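Local coordinates for endoglucanase, family GH5 (Zobellia galactanivorans, PDB 6GL2), which hydrolyses hemicellulose, probably including mixed-linked glucan, as a family 5 glycoside hydrolase that may also have cellulase activity, at residues T67-I72 with E110-P115; T39-P44 with I106-T111; E122-L127 with H177-D182. All blocks are in the same frame, centred on the assembly; numbering follows the deposited sequence. Where two conformers were deposited one is given.

Contact 1. Residues T67-I72 with E110-P115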
ATOM      1  N   THR A  67       8.316  -7.433   2.567  1.00  7.58           N
ATOM      2  CA  THR A  67       8.030  -8.888   2.650  1.00  8.16           C
ATOM      3  C   THR A  67       8.873  -9.418   3.801  1.00  7.47           C
ATOM      4  O   THR A  67      10.081  -9.169   3.860  1.00  8.61           O
ATOM      5  CB  THR A  67       8.296  -9.602   1.322  1.00  9.92           C
ATOM      6  OG1 THR A  67       7.347  -9.135   0.359  1.00  9.88           O
ATOM      7  CG2 THR A  67       8.210 -11.155   1.492  1.00 11.65           C
ATOM      8  N   TRP A  68       8.239 -10.090   4.727  1.00  7.75           N
ATOM      9  CA  TRP A  68       8.873 -10.499   5.994  1.00  9.03           C
ATOM     10  C   TRP A  68       9.235 -11.966   5.992  1.00  9.64           C
ATOM     11  O   TRP A  68      10.039 -12.362   6.818  1.00  9.75           O
ATOM     12  CB  TRP A  68       7.919 -10.182   7.190  1.00  8.85           C
ATOM     13  CG  TRP A  68       7.621  -8.731   7.282  1.00  7.97           C
ATOM     14  CD1 TRP A  68       6.607  -8.054   6.651  1.00  8.21           C
ATOM     15  CD2 TRP A  68       8.332  -7.700   8.017  1.00  7.98           C
ATOM     16  NE1 TRP A  68       6.665  -6.736   6.943  1.00  8.03           N
ATOM     17  CE2 TRP A  68       7.672  -6.459   7.776  1.00  8.08           C
ATOM     18  CE3 TRP A  68       9.459  -7.731   8.832  1.00  7.77           C
ATOM     19  CZ2 TRP A  68       8.117  -5.247   8.295  1.00  8.10           C
ATOM     20  CZ3 TRP A  68       9.929  -6.513   9.336  1.00  8.76           C
ATOM     21  CH2 TRP A  68       9.212  -5.324   9.128  1.00  7.50           C
ATOM     22  N   LYS A  69       8.654 -12.774   5.133  0.70  9.74           N
ATOM     23  CA  LYS A  69       8.782 -14.261   5.177  0.70 11.56           C
ATOM     24  C   LYS A  69      10.214 -14.757   5.341  0.70 10.79           C
ATOM     25  O   LYS A  69      10.482 -15.621   6.188  0.70 13.02           O
ATOM     26  CB  LYS A  69       8.096 -14.869   3.934  0.70 13.88           C
ATOM     27  CG  LYS A  69       8.159 -16.403   3.976  0.70 18.13           C
ATOM     28  CD  LYS A  69       7.445 -17.051   2.833  0.70 21.67           C
ATOM     29  CE  LYS A  69       7.744 -18.564   2.741  0.70 26.41           C
ATOM     30  NZ  LYS A  69       8.776 -19.049   3.741  0.70 28.98           N
ATOM     31  N   PHE A  70      11.122 -14.209   4.612  1.00  9.69           N
ATOM     32  CA  PHE A  70      12.452 -14.765   4.654  1.00 10.99           C
ATOM     33  C   PHE A  70      13.218 -14.350   5.885  1.00 11.18           C
ATOM     34  O   PHE A  70      14.405 -14.673   6.022  1.00 13.50           O
ATOM     35  CB  PHE A  70      13.188 -14.433   3.365  1.00 11.34           C
ATOM     36  CG  PHE A  70      12.573 -15.083   2.157  1.00 13.08           C
ATOM     37  CD1 PHE A  70      12.913 -16.358   1.865  1.00 15.91           C
ATOM     38  CD2 PHE A  70      11.675 -14.427   1.360  1.00 13.40           C
ATOM     39  CE1 PHE A  70      12.367 -16.976   0.785  1.00 18.89           C
ATOM     40  CE2 PHE A  70      11.063 -15.049   0.287  1.00 15.44           C
ATOM     41  CZ  PHE A  70      11.447 -16.333   0.033  1.00 17.34           C
ATOM     42  N   HIS A  71      12.625 -13.578   6.765  1.00 10.51           N
ATOM     43  CA  HIS A  71      13.246 -13.052   7.979  1.00  9.76           C
ATOM     44  C   HIS A  71      12.483 -13.379   9.207  1.00  9.09           C
ATOM     45  O   HIS A  71      12.712 -12.685  10.220  1.00 11.14           O
ATOM     46  CB  HIS A  71      13.614 -11.605   7.814  1.00 10.79           C
ATOM     47  CG  HIS A  71      14.400 -11.285   6.590  1.00 12.70           C
ATOM     48  ND1 HIS A  71      15.726 -11.379   6.543  1.00 15.48           N
ATOM     49  CD2 HIS A  71      13.961 -11.048   5.290  1.00 13.90           C
ATOM     50  CE1 HIS A  71      16.104 -11.087   5.273  1.00 15.05           C
ATOM     51  NE2 HIS A  71      15.001 -10.898   4.540  1.00 16.35           N
ATOM     52  N   ILE A  72      11.549 -14.305   9.222  1.00 10.20           N
ATOM     53  CA  ILE A  72      10.777 -14.697  10.375  1.00 11.62           C
ATOM     54  C   ILE A  72      11.198 -16.088  10.743  1.00 12.69           C
ATOM     55  O   ILE A  72      11.265 -17.016   9.901  1.00 13.40           O
ATOM     56  CB  ILE A  72       9.300 -14.658  10.081  1.00 12.28           C
ATOM     57  CG1 ILE A  72       8.729 -13.228   9.805  1.00 12.01           C
ATOM     58  CG2 ILE A  72       8.493 -15.350  11.196  1.00 12.35           C
ATOM     59  CD1 ILE A  72       7.397 -13.137   9.144  1.00 11.90           C
ATOM     60  N   GLU A 110       1.695 -13.913   1.545  0.80 12.29           N
ATOM     61  CA  GLU A 110       0.455 -14.724   1.422  0.80 15.00           C
ATOM     62  C   GLU A 110       0.692 -16.201   1.804  0.80 14.21           C
ATOM     63  O   GLU A 110      -0.244 -16.814   2.317  0.80 14.44           O
ATOM     64  CB  GLU A 110      -0.031 -14.686  -0.041  0.80 16.03           C
ATOM     65  CG  GLU A 110      -0.476 -13.380  -0.640  0.80 23.00           C
ATOM     66  CD  GLU A 110       0.657 -12.384  -0.954  0.80 22.74           C
ATOM     67  OE1 GLU A 110       1.842 -12.761  -1.222  0.80 20.92           O
ATOM     68  OE2 GLU A 110       0.278 -11.176  -0.938  0.80 27.12           O
ATOM     69  N   THR A 111       1.901 -16.748   1.677  1.00 16.49           N
ATOM     70  CA  THR A 111       2.114 -18.188   1.914  1.00 16.21           C
ATOM     71  C   THR A 111       1.890 -18.519   3.373  0.80 17.55           C
ATOM     72  O   THR A 111       1.532 -19.678   3.649  0.80 20.01           O
ATOM     73  CB  THR A 111       3.452 -18.649   1.466  1.00 21.02           C
ATOM     74  OG1 THR A 111       4.512 -17.848   2.032  1.00 21.43           O
ATOM     75  CG2 THR A 111       3.505 -18.568  -0.113  1.00 22.24           C
ATOM     76  N   TRP A 112       1.993 -17.573   4.288  1.00 14.62           N
ATOM     77  CA  TRP A 112       1.723 -17.867   5.734  1.00 15.95           C
ATOM     78  C   TRP A 112       0.511 -17.116   6.187  1.00 14.81           C
ATOM     79  O   TRP A 112       0.276 -16.986   7.404  1.00 15.08           O
ATOM     80  CB  TRP A 112       2.954 -17.659   6.639  1.00 15.56           C
ATOM     81  CG  TRP A 112       3.602 -16.282   6.622  1.00 15.26           C
ATOM     82  CD1 TRP A 112       4.531 -15.774   5.723  1.00 15.34           C
ATOM     83  CD2 TRP A 112       3.311 -15.141   7.481  1.00 13.70           C
ATOM     84  NE1 TRP A 112       4.852 -14.486   6.045  1.00 15.01           N
ATOM     85  CE2 TRP A 112       4.172 -14.038   7.056  1.00 15.67           C
ATOM     86  CE3 TRP A 112       2.452 -14.932   8.558  1.00 15.06           C
ATOM     87  CZ2 TRP A 112       4.147 -12.800   7.698  1.00 14.50           C
ATOM     88  CZ3 TRP A 112       2.433 -13.691   9.183  1.00 15.46           C
ATOM     89  CH2 TRP A 112       3.259 -12.657   8.776  1.00 15.59           C
ATOM     90  N   ILE A 113      -0.198 -16.508   5.201  1.00 14.16           N
ATOM     91  CA  ILE A 113      -1.411 -15.740   5.510  1.00 13.45           C
ATOM     92  C   ILE A 113      -2.591 -16.182   4.620  1.00 13.75           C
ATOM     93  O   ILE A 113      -3.292 -15.400   3.966  1.00 16.26           O
ATOM     94  CB  ILE A 113      -1.210 -14.179   5.450  1.00 12.97           C
ATOM     95  CG1 ILE A 113       0.011 -13.763   6.225  1.00 12.80           C
ATOM     96  CG2 ILE A 113      -2.453 -13.429   5.978  1.00 13.98           C
ATOM     97  CD1 ILE A 113       0.487 -12.331   5.992  1.00 13.74           C
ATOM     98  N   LEU A 114      -2.806 -17.476   4.517  1.00 13.35           N
ATOM     99  CA  LEU A 114      -3.839 -17.980   3.605  1.00 13.83           C
ATOM    100  C   LEU A 114      -5.188 -17.800   4.231  1.00 10.85           C
ATOM    101  O   LEU A 114      -5.380 -18.222   5.370  1.00 11.82           O
ATOM    102  CB  LEU A 114      -3.620 -19.484   3.383  1.00 16.22           C
ATOM    103  CG  LEU A 114      -2.785 -19.966   2.173  1.00 22.59           C
ATOM    104  CD1 LEU A 114      -2.425 -21.452   2.152  1.00 26.07           C
ATOM    105  CD2 LEU A 114      -3.525 -19.695   0.887  1.00 24.14           C
ATOM    106  N   PRO A 115      -6.123 -17.093   3.572  1.00 12.34           N
ATOM    107  CA  PRO A 115      -7.432 -16.766   4.110  1.00 13.40           C
ATOM    108  C   PRO A 115      -8.440 -17.936   3.915  1.00 13.78           C
ATOM    109  O   PRO A 115      -9.387 -17.833   3.112  1.00 13.46           O
ATOM    110  CB  PRO A 115      -7.804 -15.492   3.384  1.00 14.33           C
ATOM    111  CG  PRO A 115      -7.202 -15.681   2.062  1.00 13.23           C
ATOM    112  CD  PRO A 115      -5.912 -16.466   2.262  1.00 12.92           C
TER
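Thr111 is the first residue of 110-115 to meet 67-72, and it meets Lys69. Its OG1 lies against the aliphatic part of the lysine, with CD about 3.1 Å away and CE at 3.4 Å. Lys69 was deposited in two conformers, so these short approaches are doubtful in detail. The two side chains cross at roughly a right angle. Thr111 OG1 also has a weak hydrogen bond to the hydroxyl of Tyr34.

Trp112 follows and carries most of the contact. Its chi1 of 57° sets CG between the backbone N and the carbonyl carbon, and the indole reaches across to 67-72. Lys69 CB lies at the edge of the indole, close to its plane, 3.9 Å from Trp112 NE1. The two side chains run past each other in opposite directions. Ile72 comes from the opposite direction to Trp112, and its CD1 reaches CZ2 of the indole at 3.6 Å, obliquely to the ring. Within its own segment, Ile113 lays CG1 on one indole face, 3.6 Å above the plane and offset toward the rim. Glu126 of helix 117-137 also touches the ring.

The indole N-H is used by Asp109 OD1. The other carboxylate oxygen, OD2, accepts the backbone N-H of Trp68. An alanine in place of Trp112 would probably leave Asp109 OD1 without this N-H and open a gap beside Ile72 and the lysine methylenes.

These loops follow neighbouring barrel strands, 61-64 and 101-105. Between 67-72 and 110-115 themselves the contact is van der Waals in nature. Asp109 supplies the polar link, so its carboxylate probably helps to hold the indole against the other loop.

Contact 2. Residues T39-P44 with I106-T111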
ATOM      1  N   THR A  39      17.827  -7.585  -3.319  1.00 11.13           N
ATOM      2  CA  THR A  39      18.299  -7.093  -4.655  1.00 12.40           C
ATOM      3  C   THR A  39      17.968  -8.061  -5.769  1.00 12.18           C
ATOM      4  O   THR A  39      18.229  -7.737  -6.934  1.00 13.19           O
ATOM      5  CB  THR A  39      19.797  -6.710  -4.666  1.00 12.83           C
ATOM      6  OG1 THR A  39      20.567  -7.932  -4.587  1.00 15.17           O
ATOM      7  CG2 THR A  39      20.198  -5.824  -3.547  1.00 13.55           C
ATOM      8  N   ALA A  40      17.334  -9.183  -5.466  1.00 12.83           N
ATOM      9  CA  ALA A  40      17.172 -10.243  -6.419  1.00 12.44           C
ATOM     10  C   ALA A  40      16.266  -9.879  -7.571  1.00 13.27           C
ATOM     11  O   ALA A  40      16.275 -10.527  -8.642  1.00 16.10           O
ATOM     12  CB  ALA A  40      16.650 -11.490  -5.719  1.00 14.54           C
ATOM     13  N   TRP A  41      15.337  -8.955  -7.391  1.00 12.07           N
ATOM     14  CA  TRP A  41      14.421  -8.478  -8.375  1.00 13.91           C
ATOM     15  C   TRP A  41      14.961  -7.307  -9.169  1.00 13.11           C
ATOM     16  O   TRP A  41      14.225  -6.809  -9.999  1.00 17.92           O
ATOM     17  CB  TRP A  41      13.020  -8.274  -7.872  1.00 13.63           C
ATOM     18  CG  TRP A  41      12.306  -9.555  -7.520  1.00 13.53           C
ATOM     19  CD1 TRP A  41      12.807 -10.834  -7.629  1.00 13.74           C
ATOM     20  CD2 TRP A  41      10.988  -9.699  -6.990  1.00 12.35           C
ATOM     21  NE1 TRP A  41      11.854 -11.767  -7.195  1.00 12.97           N
ATOM     22  CE2 TRP A  41      10.714 -11.106  -6.876  1.00 13.35           C
ATOM     23  CE3 TRP A  41      10.024  -8.802  -6.670  1.00 12.97           C
ATOM     24  CZ2 TRP A  41       9.502 -11.557  -6.428  1.00 14.01           C
ATOM     25  CZ3 TRP A  41       8.834  -9.233  -6.209  1.00 13.79           C
ATOM     26  CH2 TRP A  41       8.560 -10.606  -6.109  1.00 13.19           C
ATOM     27  N   GLY A  42      16.222  -7.000  -9.068  1.00 13.17           N
ATOM     28  CA  GLY A  42      16.843  -6.056  -9.994  1.00 14.80           C
ATOM     29  C   GLY A  42      17.054  -4.667  -9.478  1.00 12.69           C
ATOM     30  O   GLY A  42      17.625  -3.863 -10.236  1.00 14.73           O
ATOM     31  N   ASN A  43      16.678  -4.342  -8.236  1.00 10.42           N
ATOM     32  CA  ASN A  43      16.881  -3.042  -7.712  1.00 10.07           C
ATOM     33  C   ASN A  43      17.994  -3.017  -6.703  1.00 10.81           C
ATOM     34  O   ASN A  43      18.114  -3.932  -5.886  1.00 11.26           O
ATOM     35  CB  ASN A  43      15.593  -2.502  -7.119  1.00  9.65           C
ATOM     36  CG  ASN A  43      14.560  -2.182  -8.161  1.00  9.35           C
ATOM     37  OD1 ASN A  43      14.833  -1.467  -9.108  1.00 11.56           O
ATOM     38  ND2 ASN A  43      13.387  -2.777  -8.023  1.00 10.03           N
ATOM     39  N   PRO A  44      18.798  -1.951  -6.721  1.00 10.45           N
ATOM     40  CA  PRO A  44      19.905  -1.838  -5.761  1.00 10.41           C
ATOM     41  C   PRO A  44      19.417  -1.660  -4.354  1.00  9.93           C
ATOM     42  O   PRO A  44      18.263  -1.241  -4.162  1.00 11.08           O
ATOM     43  CB  PRO A  44      20.656  -0.636  -6.288  1.00 12.48           C
ATOM     44  CG  PRO A  44      19.584   0.258  -6.923  1.00 13.28           C
ATOM     45  CD  PRO A  44      18.714  -0.787  -7.622  1.00 11.84           C
ATOM     46  N   ILE A 106       2.950  -5.393   5.581  1.00  8.47           N
ATOM     47  CA  ILE A 106       3.239  -6.773   5.267  1.00  8.44           C
ATOM     48  C   ILE A 106       2.851  -7.018   3.828  1.00  9.09           C
ATOM     49  O   ILE A 106       1.654  -6.834   3.500  1.00 10.33           O
ATOM     50  CB  ILE A 106       2.532  -7.760   6.246  1.00  8.57           C
ATOM     51  CG1 ILE A 106       3.018  -7.593   7.643  1.00  9.65           C
ATOM     52  CG2 ILE A 106       2.703  -9.170   5.724  1.00 10.44           C
ATOM     53  CD1 ILE A 106       2.399  -8.540   8.679  1.00 10.03           C
ATOM     54  N   HIS A 107       3.751  -7.396   2.971  1.00  8.49           N
ATOM     55  CA  HIS A 107       3.532  -7.379   1.519  1.00  8.50           C
ATOM     56  C   HIS A 107       3.358  -8.750   0.919  1.00  9.88           C
ATOM     57  O   HIS A 107       2.262  -9.369   1.147  1.00 13.29           O
ATOM     58  CB  HIS A 107       4.639  -6.517   0.810  1.00  7.99           C
ATOM     59  CG  HIS A 107       4.209  -5.982  -0.498  1.00  7.78           C
ATOM     60  ND1 HIS A 107       3.378  -4.905  -0.594  1.00  7.47           N
ATOM     61  CD2 HIS A 107       4.480  -6.402  -1.762  1.00  8.79           C
ATOM     62  CE1 HIS A 107       3.206  -4.651  -1.902  1.00  8.31           C
ATOM     63  NE2 HIS A 107       3.801  -5.601  -2.611  1.00  9.44           N
ATOM     64  N   HIS A 108       4.368  -9.438   0.414  1.00 10.91           N
ATOM     65  CA  HIS A 108       4.220 -10.722  -0.344  1.00 13.39           C
ATOM     66  C   HIS A 108       4.359 -11.834   0.605  0.80 11.32           C
ATOM     67  O   HIS A 108       5.159 -12.789   0.453  0.80 11.22           O
ATOM     68  CB  HIS A 108       5.238 -10.910  -1.471  1.00 12.33           C
ATOM     69  CG  HIS A 108       5.050  -9.995  -2.658  0.80 11.85           C
ATOM     70  ND1 HIS A 108       3.817  -9.677  -3.225  0.80 13.74           N
ATOM     71  CD2 HIS A 108       5.996  -9.283  -3.376  0.80 10.14           C
ATOM     72  CE1 HIS A 108       4.046  -8.872  -4.301  0.80 11.98           C
ATOM     73  NE2 HIS A 108       5.343  -8.629  -4.380  0.80 11.80           N
ATOM     74  N   ASP A 109       3.472 -11.910   1.580  1.00 12.17           N
ATOM     75  CA  ASP A 109       3.536 -12.854   2.719  1.00 12.78           C
ATOM     76  C   ASP A 109       2.348 -13.803   2.699  1.00 11.69           C
ATOM     77  O   ASP A 109       1.977 -14.432   3.708  1.00 13.48           O
ATOM     78  CB  ASP A 109       3.729 -12.077   4.026  1.00 13.99           C
ATOM     79  CG  ASP A 109       5.178 -11.645   4.213  1.00 12.90           C
ATOM     80  OD1 ASP A 109       6.024 -12.578   4.409  1.00 13.33           O
ATOM     81  OD2 ASP A 109       5.421 -10.465   4.187  1.00 12.66           O
ATOM     82  N   GLU A 110       1.695 -13.913   1.545  0.80 12.29           N
ATOM     83  CA  GLU A 110       0.455 -14.724   1.422  0.80 15.00           C
ATOM     84  C   GLU A 110       0.692 -16.201   1.804  0.80 14.21           C
ATOM     85  O   GLU A 110      -0.244 -16.814   2.317  0.80 14.44           O
ATOM     86  CB  GLU A 110      -0.031 -14.686  -0.041  0.80 16.03           C
ATOM     87  CG  GLU A 110      -0.476 -13.380  -0.640  0.80 23.00           C
ATOM     88  CD  GLU A 110       0.657 -12.384  -0.954  0.80 22.74           C
ATOM     89  OE1 GLU A 110       1.842 -12.761  -1.222  0.80 20.92           O
ATOM     90  OE2 GLU A 110       0.278 -11.176  -0.938  0.80 27.12           O
ATOM     91  N   THR A 111       1.901 -16.748   1.677  1.00 16.49           N
ATOM     92  CA  THR A 111       2.114 -18.188   1.914  1.00 16.21           C
ATOM     93  C   THR A 111       1.890 -18.519   3.373  0.80 17.55           C
ATOM     94  O   THR A 111       1.532 -19.678   3.649  0.80 20.01           O
ATOM     95  CB  THR A 111       3.452 -18.649   1.466  1.00 21.02           C
ATOM     96  OG1 THR A 111       4.512 -17.848   2.032  1.00 21.43           O
ATOM     97  CG2 THR A 111       3.505 -18.568  -0.113  1.00 22.24           C
TER
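Trp41 reaches His108 from a type I beta turn, Thr39 to Gly42, closed by the Gly42 N to Thr39 O hydrogen bond. The turn belongs to the loop after strand 24-26 of the (beta/alpha)8 barrel. His108 sits in the loop after strand 101-105, at the centre of an inverse gamma turn.

CB of Trp41 leaves the backbone toward 106-111. CG stands anti to the carbonyl carbon, chi1 -68°, which carries the indole toward His108. Contact begins at the far end of the six-membered ring. CZ3 lies 4.0 Å from His108 NE2, which is in the indole plane at its edge. CH2, the next atom round, is 4.0 Å from His108 CD2.

The two ring planes make 57°, with centroids 5.8 Å apart, so this is an oblique aromatic pair. It joins two loops at the C-terminal end of the barrel, where GH5 enzymes bind their substrate. A bound imidazole, probably a crystallisation additive, lies about 3 Å from the Trp41 side chain at nearest atoms.

His108 has a second ring neighbour: His107 CD2 sits over the centre of its imidazole, 3.4 Å above the plane.

Contact 3. Residues E122-L127 with H177-D182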
ATOM      1  N   GLU A 122      -3.762 -20.822  12.855  1.00 17.02           N
ATOM      2  CA  GLU A 122      -2.311 -20.686  12.803  1.00 15.63           C
ATOM      3  C   GLU A 122      -1.885 -19.306  12.250  1.00 14.88           C
ATOM      4  O   GLU A 122      -0.947 -18.691  12.743  1.00 13.87           O
ATOM      5  CB  GLU A 122      -1.701 -21.812  11.958  1.00 17.85           C
ATOM      6  CG  GLU A 122      -0.222 -21.871  11.767  1.00 23.49           C
ATOM      7  N   VAL A 123      -2.599 -18.822  11.249  1.00 13.52           N
ATOM      8  CA  VAL A 123      -2.264 -17.502  10.664  1.00 12.57           C
ATOM      9  C   VAL A 123      -2.437 -16.454  11.719  1.00 13.81           C
ATOM     10  O   VAL A 123      -1.596 -15.574  11.883  1.00 13.60           O
ATOM     11  CB  VAL A 123      -3.101 -17.184   9.423  1.00 12.86           C
ATOM     12  CG1 VAL A 123      -2.949 -15.702   9.066  1.00 13.88           C
ATOM     13  CG2 VAL A 123      -2.785 -18.141   8.290  1.00 13.76           C
ATOM     14  N   LYS A 124      -3.542 -16.499  12.477  1.00 13.79           N
ATOM     15  CA  LYS A 124      -3.818 -15.453  13.456  1.00 14.73           C
ATOM     16  C   LYS A 124      -2.793 -15.509  14.550  1.00 13.48           C
ATOM     17  O   LYS A 124      -2.360 -14.449  15.059  1.00 13.70           O
ATOM     18  CB  LYS A 124      -5.249 -15.660  14.007  1.00 15.27           C
ATOM     19  CG  LYS A 124      -6.276 -15.266  12.945  1.00 16.03           C
ATOM     20  CD  LYS A 124      -7.694 -15.832  13.182  1.00 15.98           C
ATOM     21  CE  LYS A 124      -8.337 -15.260  14.413  1.00 16.70           C
ATOM     22  NZ  LYS A 124      -9.679 -15.928  14.583  1.00 15.35           N
ATOM     23  N   ASP A 125      -2.298 -16.667  14.900  1.00 14.38           N
ATOM     24  CA  ASP A 125      -1.249 -16.744  15.913  1.00 15.39           C
ATOM     25  C   ASP A 125       0.076 -16.029  15.438  1.00 15.33           C
ATOM     26  O   ASP A 125       0.694 -15.252  16.140  1.00 13.77           O
ATOM     27  CB  ASP A 125      -0.933 -18.197  16.283  1.00 18.47           C
ATOM     28  CG  ASP A 125      -2.068 -18.939  17.043  1.00 23.45           C
ATOM     29  OD1 ASP A 125      -3.019 -18.350  17.606  1.00 25.24           O
ATOM     30  OD2 ASP A 125      -1.969 -20.217  16.909  1.00 28.85           O
ATOM     31  N   GLU A 126       0.490 -16.391  14.220  1.00 14.58           N
ATOM     32  CA  GLU A 126       1.705 -15.824  13.629  1.00 13.37           C
ATOM     33  C   GLU A 126       1.559 -14.327  13.407  1.00 12.61           C
ATOM     34  O   GLU A 126       2.489 -13.578  13.762  1.00 11.90           O
ATOM     35  CB  GLU A 126       2.067 -16.546  12.317  1.00 13.02           C
ATOM     36  CG  GLU A 126       3.401 -15.991  11.821  1.00 13.74           C
ATOM     37  CD  GLU A 126       4.063 -16.819  10.731  1.00 14.87           C
ATOM     38  OE1 GLU A 126       3.475 -17.803  10.269  1.00 15.00           O
ATOM     39  OE2 GLU A 126       5.194 -16.352  10.372  1.00 16.57           O
ATOM     40  N   LEU A 127       0.447 -13.896  12.872  1.00 12.08           N
ATOM     41  CA  LEU A 127       0.245 -12.468  12.610  1.00 12.95           C
ATOM     42  C   LEU A 127       0.316 -11.617  13.840  1.00 12.13           C
ATOM     43  O   LEU A 127       0.864 -10.564  13.854  1.00 11.52           O
ATOM     44  CB  LEU A 127      -1.089 -12.204  11.904  1.00 15.85           C
ATOM     45  CG  LEU A 127      -1.170 -12.135  10.434  1.00 16.71           C
ATOM     46  CD1 LEU A 127      -2.627 -11.752  10.096  1.00 16.23           C
ATOM     47  CD2 LEU A 127      -0.210 -11.025   9.934  1.00 15.31           C
ATOM     48  N   HIS A 177      -7.137  -8.875   9.831  1.00 10.12           N
ATOM     49  CA  HIS A 177      -7.041  -7.461  10.175  1.00  9.36           C
ATOM     50  C   HIS A 177      -7.339  -7.237  11.634  1.00  9.83           C
ATOM     51  O   HIS A 177      -6.748  -6.351  12.295  1.00 10.64           O
ATOM     52  CB  HIS A 177      -7.929  -6.601   9.301  1.00 10.53           C
ATOM     53  CG  HIS A 177      -7.369  -6.394   7.902  1.00 10.77           C
ATOM     54  ND1 HIS A 177      -6.072  -5.890   7.685  1.00 10.99           N
ATOM     55  CD2 HIS A 177      -7.909  -6.632   6.673  1.00 11.58           C
ATOM     56  CE1 HIS A 177      -5.927  -5.713   6.402  1.00 10.58           C
ATOM     57  NE2 HIS A 177      -7.013  -6.202   5.752  1.00 11.39           N
ATOM     58  N   GLN A 178      -8.323  -7.962  12.153  1.00 10.38           N
ATOM     59  CA  GLN A 178      -8.678  -7.834  13.594  1.00 11.31           C
ATOM     60  C   GLN A 178      -7.480  -8.189  14.467  1.00 10.42           C
ATOM     61  O   GLN A 178      -7.175  -7.364  15.363  1.00 12.04           O
ATOM     62  CB  GLN A 178      -9.902  -8.716  13.905  1.00 11.35           C
ATOM     63  CG  GLN A 178     -10.345  -8.657  15.374  1.00 13.40           C
ATOM     64  CD  GLN A 178     -11.094  -7.462  15.785  1.00 15.14           C
ATOM     65  OE1 GLN A 178     -10.805  -6.889  16.889  1.00 18.14           O
ATOM     66  NE2 GLN A 178     -12.026  -7.031  14.991  1.00 15.50           N
ATOM     67  N   VAL A 179      -6.849  -9.296  14.194  1.00 10.14           N
ATOM     68  CA  VAL A 179      -5.657  -9.730  14.949  1.00 11.97           C
ATOM     69  C   VAL A 179      -4.592  -8.640  14.859  1.00 11.44           C
ATOM     70  O   VAL A 179      -3.882  -8.355  15.833  1.00 11.80           O
ATOM     71  CB  VAL A 179      -5.090 -11.048  14.407  1.00 13.15           C
ATOM     72  CG1 VAL A 179      -3.690 -11.283  14.927  1.00 18.00           C
ATOM     73  CG2 VAL A 179      -6.022 -12.181  14.772  1.00 15.91           C
ATOM     74  N   SER A 180      -4.350  -8.105  13.665  1.00  9.87           N
ATOM     75  CA  SER A 180      -3.248  -7.191  13.386  1.00  8.69           C
ATOM     76  C   SER A 180      -3.476  -5.856  14.032  1.00  9.24           C
ATOM     77  O   SER A 180      -2.575  -5.278  14.696  1.00  9.84           O
ATOM     78  CB  SER A 180      -3.061  -7.049  11.932  1.00  9.23           C
ATOM     79  OG  SER A 180      -2.766  -8.249  11.256  1.00 10.56           O
ATOM     80  N   VAL A 181      -4.637  -5.261  13.868  1.00  9.36           N
ATOM     81  CA  VAL A 181      -4.956  -4.022  14.576  1.00 10.22           C
ATOM     82  C   VAL A 181      -4.844  -4.198  16.080  1.00 10.07           C
ATOM     83  O   VAL A 181      -4.276  -3.380  16.777  1.00 10.96           O
ATOM     84  CB  VAL A 181      -6.318  -3.450  14.137  1.00 11.43           C
ATOM     85  CG1 VAL A 181      -6.826  -2.305  15.052  1.00 12.39           C
ATOM     86  CG2 VAL A 181      -6.296  -3.029  12.679  1.00 11.43           C
ATOM     87  N   ASP A 182      -5.453  -5.265  16.598  1.00 10.53           N
ATOM     88  CA  ASP A 182      -5.402  -5.483  18.023  1.00 11.87           C
ATOM     89  C   ASP A 182      -3.952  -5.579  18.497  1.00 11.63           C
ATOM     90  O   ASP A 182      -3.590  -5.032  19.563  1.00 12.73           O
ATOM     91  CB  ASP A 182      -6.211  -6.729  18.396  1.00 12.49           C
ATOM     92  CG  ASP A 182      -7.693  -6.562  18.308  1.00 12.79           C
ATOM     93  OD1 ASP A 182      -8.230  -5.480  18.251  1.00 14.94           O
ATOM     94  OD2 ASP A 182      -8.363  -7.647  18.428  1.00 15.67           O
TER
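Val179 of helix 167-186 packs closely against Lys124 of helix 117-137. Its CG1 stands anti to the backbone N, chi1 165°, and points at the backbone of the other helix. There it approaches Lys124 O at 3.4 Å, and it also lies 4.1 Å from Leu127 CB. The second methyl, CG2, rests on the base of the lysine chain, 3.6 Å from Lys124 CG. One branched residue therefore touches both the backbone and the side chain of its neighbour. It also touches Ser128, one turn on from Lys124.

Deeper in, Leu127 faces helix 167-186 and is buried. Its CD1 comes to 3.7 Å from Ser180 OG. That hydroxyl is already hydrogen-bonded to the carbonyl of Tyr176 in its own helix, so a methyl can lie beside it while its polar need is met. Tyr176 also touches Val123, Lys124 and Leu127.

The outer side is looser. Beyond CG the lysine bends at chi3, 66°, and its tip turns outward past Val179. CE is still 3.9 Å from Val179 CG2. The ammonium group then finds its partner in Gln175 OE1, a turn earlier on the same neighbouring helix.

The two helix segments run nearly parallel, at a signed crossing angle of -19°, and their axes approach to 9.2 Å. Helix 117-137 follows strand 101-105, and helix 167-186 follows strand 145-148. Such parallel packing of consecutive outer helices is characteristic of the (beta/alpha)8, or TIM, barrel.

From the N terminus, 39-44 comes first, in the loop after strand 24-26. The loop after strand 61-64 follows with 67-72. Both find their partners in the loop after strand 101-105. Contact 2 closes on 106-111 and contact 1 on 110-115, so the two contacts cross rather than nest, and share Glu110 and Thr111. His108 N also hydrogen-bonds to Thr67 OG1. Contact 3 begins only afterwards, in series, and pairs helix 117-137 with helix 167-186. Trp112 of contact 1 also touches Leu127 of contact 3, as does Ile106 of contact 2. Contacts 1 and 2 join three loops at one end of the barrel; contact 3 joins two helices of the outer shell.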